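Local coordinates for protein 6-phosphogluconate dehydrogenase NAD-binding (Dyadobacter fermentans, PDB 4GBJ) that probably binds NAD or NADP and acts as an oxidoreductase of the 6-phosphogluconate and 3-hydroxyisobutyrate dehydrogenase type, at residues T98-P101 with E102-R105; A216-F219 with Q220-K224. All blocks are in the same frame, centred on the assembly; numbering follows the deposited sequence.

Interaction 1: T98-P101 with E102-R105; sequences TISP and ETSR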
loop_
_atom_site.group_PDB
_atom_site.type_symbol
_atom_site.label_atom_id
_atom_site.label_comp_id
_atom_site.label_asym_id
_atom_site.label_seq_id
_atom_site.Cartn_x
_atom_site.Cartn_y
_atom_site.Cartn_z
ATOM N N THR B 98 4.787 20.994 4.794
ATOM C CA THR B 98 5.491 19.859 4.189
ATOM C C THR B 98 6.694 20.407 3.438
ATOM O O THR B 98 6.593 20.900 2.315
ATOM C CB THR B 98 4.604 19.066 3.277
ATOM O OG1 THR B 98 3.453 18.672 4.008
ATOM C CG2 THR B 98 5.314 17.865 2.704
ATOM N N ILE B 99 7.826 20.303 4.048
ATOM C CA ILE B 99 9.054 20.828 3.478
ATOM C C ILE B 99 10.182 19.858 3.698
ATOM O O ILE B 99 10.052 18.849 4.382
ATOM C CB ILE B 99 9.399 22.225 4.076
ATOM C CG1 ILE B 99 9.720 22.147 5.534
ATOM C CG2 ILE B 99 8.308 23.231 3.753
ATOM C CD1 ILE B 99 10.137 23.503 6.137
ATOM N N SER B 100 11.275 20.177 3.077
ATOM C CA SER B 100 12.480 19.401 3.132
ATOM C C SER B 100 13.086 19.364 4.538
ATOM O O SER B 100 13.231 20.416 5.155
ATOM C CB SER B 100 13.518 20.031 2.179
ATOM O OG SER B 100 14.824 19.536 2.401
ATOM N N PRO B 101 13.630 18.205 4.950
ATOM C CA PRO B 101 14.441 18.152 6.186
ATOM C C PRO B 101 15.559 19.187 6.204
ATOM O O PRO B 101 15.849 19.782 7.232
ATOM C CB PRO B 101 15.063 16.746 6.127
ATOM C CG PRO B 101 14.168 15.977 5.319
ATOM C CD PRO B 101 13.501 16.871 4.342
ATOM N N GLU B 102 16.207 19.385 5.049
ATOM C CA GLU B 102 17.273 20.379 4.937
ATOM C C GLU B 102 16.767 21.792 5.214
ATOM O O GLU B 102 17.475 22.561 5.876
ATOM C CB GLU B 102 17.878 20.326 3.550
ATOM C CG GLU B 102 18.945 21.377 3.253
ATOM C CD GLU B 102 19.397 21.270 1.811
ATOM O OE1 GLU B 102 18.689 21.821 0.936
ATOM O OE2 GLU B 102 20.385 20.545 1.545
ATOM N N THR B 103 15.582 22.162 4.683
ATOM C CA THR B 103 15.047 23.499 4.950
ATOM C C THR B 103 14.797 23.637 6.462
ATOM O O THR B 103 15.093 24.659 7.041
ATOM C CB THR B 103 13.777 23.769 4.133
ATOM O OG1 THR B 103 14.115 23.718 2.759
ATOM C CG2 THR B 103 13.175 25.140 4.417
ATOM N N SER B 104 14.231 22.595 7.096
ATOM C CA SER B 104 13.962 22.636 8.526
ATOM C C SER B 104 15.214 22.770 9.354
ATOM O O SER B 104 15.232 23.595 10.245
ATOM C CB SER B 104 13.232 21.379 8.965
ATOM O OG SER B 104 11.889 21.510 8.539
ATOM N N ARG B 105 16.258 21.975 9.056
ATOM C CA ARG B 105 17.518 22.012 9.799
ATOM C C ARG B 105 18.191 23.371 9.635
ATOM O O ARG B 105 18.737 23.870 10.593
ATOM C CB ARG B 105 18.446 20.900 9.325
ATOM C CG ARG B 105 17.937 19.487 9.644
ATOM C CD ARG B 105 18.707 18.453 8.795
ATOM N NE ARG B 105 18.266 17.086 9.094
ATOM C CZ ARG B 105 18.287 16.055 8.248
ATOM N NH1 ARG B 105 18.762 16.199 7.012
ATOM N NH2 ARG B 105 17.848 14.867 8.635
#

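Interaction 2: A216-F219 with Q220-K224; sequences APIF and QNYGK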
loop_
_atom_site.group_PDB
_atom_site.type_symbol
_atom_site.label_atom_id
_atom_site.label_comp_id
_atom_site.label_asym_id
_atom_site.label_seq_id
_atom_site.Cartn_x
_atom_site.Cartn_y
_atom_site.Cartn_z
ATOM N N ALA B 216 -6.905 -0.507 4.215
ATOM C CA ALA B 216 -6.372 0.665 4.946
ATOM C C ALA B 216 -6.941 1.929 4.267
ATOM O O ALA B 216 -7.210 1.899 3.062
ATOM C CB ALA B 216 -4.846 0.650 4.928
ATOM N N PRO B 217 -7.172 3.036 5.000
ATOM C CA PRO B 217 -7.856 4.198 4.395
ATOM C C PRO B 217 -7.225 4.741 3.125
ATOM O O PRO B 217 -7.979 5.108 2.218
ATOM C CB PRO B 217 -7.863 5.236 5.523
ATOM C CG PRO B 217 -6.857 4.712 6.561
ATOM C CD PRO B 217 -6.980 3.238 6.453
ATOM N N ILE B 218 -5.877 4.709 3.011
ATOM C CA ILE B 218 -5.162 5.169 1.811
ATOM C C ILE B 218 -5.675 4.407 0.549
ATOM O O ILE B 218 -6.116 5.033 -0.397
ATOM C CB ILE B 218 -3.594 5.037 1.968
ATOM C CG1 ILE B 218 -3.012 6.018 3.029
ATOM C CG2 ILE B 218 -2.843 5.235 0.626
ATOM C CD1 ILE B 218 -3.420 7.470 2.884
ATOM N N PHE B 219 -5.719 3.088 0.590
ATOM C CA PHE B 219 -6.130 2.264 -0.561
ATOM C C PHE B 219 -7.596 2.331 -0.881
ATOM O O PHE B 219 -7.936 2.207 -2.048
ATOM C CB PHE B 219 -5.736 0.784 -0.370
ATOM C CG PHE B 219 -4.253 0.631 -0.427
ATOM C CD1 PHE B 219 -3.621 0.334 -1.613
ATOM C CD2 PHE B 219 -3.486 0.744 0.714
ATOM C CE1 PHE B 219 -2.241 0.194 -1.673
ATOM C CE2 PHE B 219 -2.092 0.638 0.648
ATOM C CZ PHE B 219 -1.482 0.368 -0.548
ATOM N N GLN B 220 -8.454 2.505 0.096
ATOM C CA GLN B 220 -9.890 2.568 -0.145
ATOM C C GLN B 220 -10.284 3.956 -0.725
ATOM O O GLN B 220 -11.087 4.023 -1.671
ATOM C CB GLN B 220 -10.651 2.242 1.156
ATOM C CG GLN B 220 -10.390 0.761 1.580
ATOM C CD GLN B 220 -11.271 0.210 2.705
ATOM O OE1 GLN B 220 -11.855 -0.909 2.610
ATOM N NE2 GLN B 220 -11.275 0.900 3.836
ATOM N N ASN B 221 -9.694 5.032 -0.183
ATOM C CA ASN B 221 -9.950 6.387 -0.674
ATOM C C ASN B 221 -9.263 6.638 -2.007
ATOM O O ASN B 221 -9.916 7.049 -2.961
ATOM C CB ASN B 221 -9.466 7.431 0.334
ATOM C CG ASN B 221 -10.141 7.421 1.700
ATOM O OD1 ASN B 221 -9.575 7.917 2.680
ATOM N ND2 ASN B 221 -11.380 6.942 1.825
ATOM N N TYR B 222 -7.974 6.331 -2.098
ATOM C CA TYR B 222 -7.269 6.559 -3.347
ATOM C C TYR B 222 -7.631 5.485 -4.395
ATOM O O TYR B 222 -7.671 5.816 -5.562
ATOM C CB TYR B 222 -5.757 6.682 -3.137
ATOM C CG TYR B 222 -5.349 7.999 -2.498
ATOM C CD1 TYR B 222 -5.340 9.177 -3.232
ATOM C CD2 TYR B 222 -5.049 8.077 -1.144
ATOM C CE1 TYR B 222 -4.973 10.387 -2.653
ATOM C CE2 TYR B 222 -4.651 9.277 -0.558
ATOM C CZ TYR B 222 -4.580 10.426 -1.325
ATOM O OH TYR B 222 -4.221 11.625 -0.747
ATOM N N GLY B 223 -8.004 4.273 -3.979
ATOM C CA GLY B 223 -8.344 3.215 -4.917
ATOM C C GLY B 223 -9.578 3.481 -5.739
ATOM O O GLY B 223 -9.645 3.082 -6.899
ATOM N N LYS B 224 -10.551 4.153 -5.154
ATOM C CA LYS B 224 -11.786 4.506 -5.842
ATOM C C LYS B 224 -11.458 5.495 -6.972
ATOM O O LYS B 224 -11.973 5.348 -8.074
ATOM C CB LYS B 224 -12.802 5.106 -4.834
ATOM C CG LYS B 224 -14.238 5.222 -5.328
ATOM C CD LYS B 224 -15.124 4.051 -4.874
ATOM C CE LYS B 224 -15.654 4.261 -3.459
ATOM N NZ LYS B 224 -16.451 3.110 -2.954
#

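Interaction 1: T98-P101 with E102-R105
The carbonyl oxygen of Pro101 receives the backbone N of Arg105 at 2.9 Å, while Arg105 CG lies 3.2 Å from that same Pro101 O. One residue earlier, Ser104 N bonds to Ser100 O, and these two bonds open helix 101-113. Ser100 is its N-cap: with OG anti to its own backbone N (chi1 166°), the hydroxyl swings forward to accept a weak, bent bond from Glu102 N, 3.0 Å away. Proline suits the first helical position, where no amide hydrogen is called for. Its CB sits 3.8 Å from Arg105 NH1, over one face of the guanidinium, off its centre. Arg105 NH2 forms a salt bridge with Asp166 and a hydrogen bond with Asn198 of the second subunit. Cut back to an alanine, Arg105 would probably leave Asp166 without this salt bridge and Pro101 CB without the guanidinium face beside it. On the inner side Ile99 CD1 fills in against Thr103 CG2 (3.9 Å) and Ser104 OG (3.6 Å). The helix start is thus satisfied from two sides: Ser100 takes Glu102 N and Ser104 N, while the hydroxyls of Thr103 and Ser104 bond to Asp72 and to Asn171 and Tyr118.

Interaction 2: A216-F219 with Q220-K224
Ile218 and Tyr222 meet because both side chains leave the helix in the same sense: CG1 of Ile218 (chi1 -68°) and CG of Tyr222 (chi1 -74°) each lie anti to their own carbonyl carbon, and the two groups run side by side, one turn apart. The same isoleucine torsion sets CG2 anti to the backbone N, and this branch rests 4.0 Å from Tyr222 CD2, while CG1 carries CD1 to the neighbouring ring atom CE2. The ring also brings its edge to the backbone, with Ile218 O in the ring plane 3.3 Å from Tyr222 CD2. That oxygen already accepts the tyrosine's own N at 2.8 Å, so the aromatic edge lies against a carbonyl that is engaged in the helix. A branched aliphatic and a flat ring lie side by side here as an apolar pair, and both press on Ile181 of helix 169-197.

Asn221 carries the polar side. Its N bonds to Pro217 O at 3.0 Å, and its CB and CG lie close to the same oxygen; OD1 makes a weak hydrogen bond with Arg126. Gln220 N closes the first turn on Ala216 O over 3.3 Å. The Phe219 ring meets Phe214 of its own chain with planes at about 45°, touches Ser184 and Met188, and packs on Phe214 of the second subunit; its carbonyl takes a weak bond from Gly223 N.

Ala216 is the N-cap, and Pro217, which has no amide hydrogen to offer, takes the first helical position. Successive i to i+4 bonds with apolar residues on one face and polar ones on another mark the opening turns of an amphipathic helix, here helix 217-228 in the all-helical C-terminal part characteristic of 3-hydroxyisobutyrate dehydrogenase relatives.

Interactions 1 and 2 are both helix starts with proline in the first helical position, but they lie in different domains, on opposite sides of the chain's centre, with centres about 28 Å apart and no direct contact. Residues 98-105 follow strand 92-95 of the Rossmann-type sheet, which probably binds the nucleotide, and their outward links combine hydrogen bonds and a salt bridge with packing of Ile99 and Pro101. Residues 216-224 open a helix of the C-terminal part, more buried, and its side-chain contact is mainly apolar. Helix 169-197, which bears the predicted active-site Lys174, touches both. Each also meets the second subunit: interaction 1 by a hydrogen bond from Arg105, interaction 2 by apolar packing.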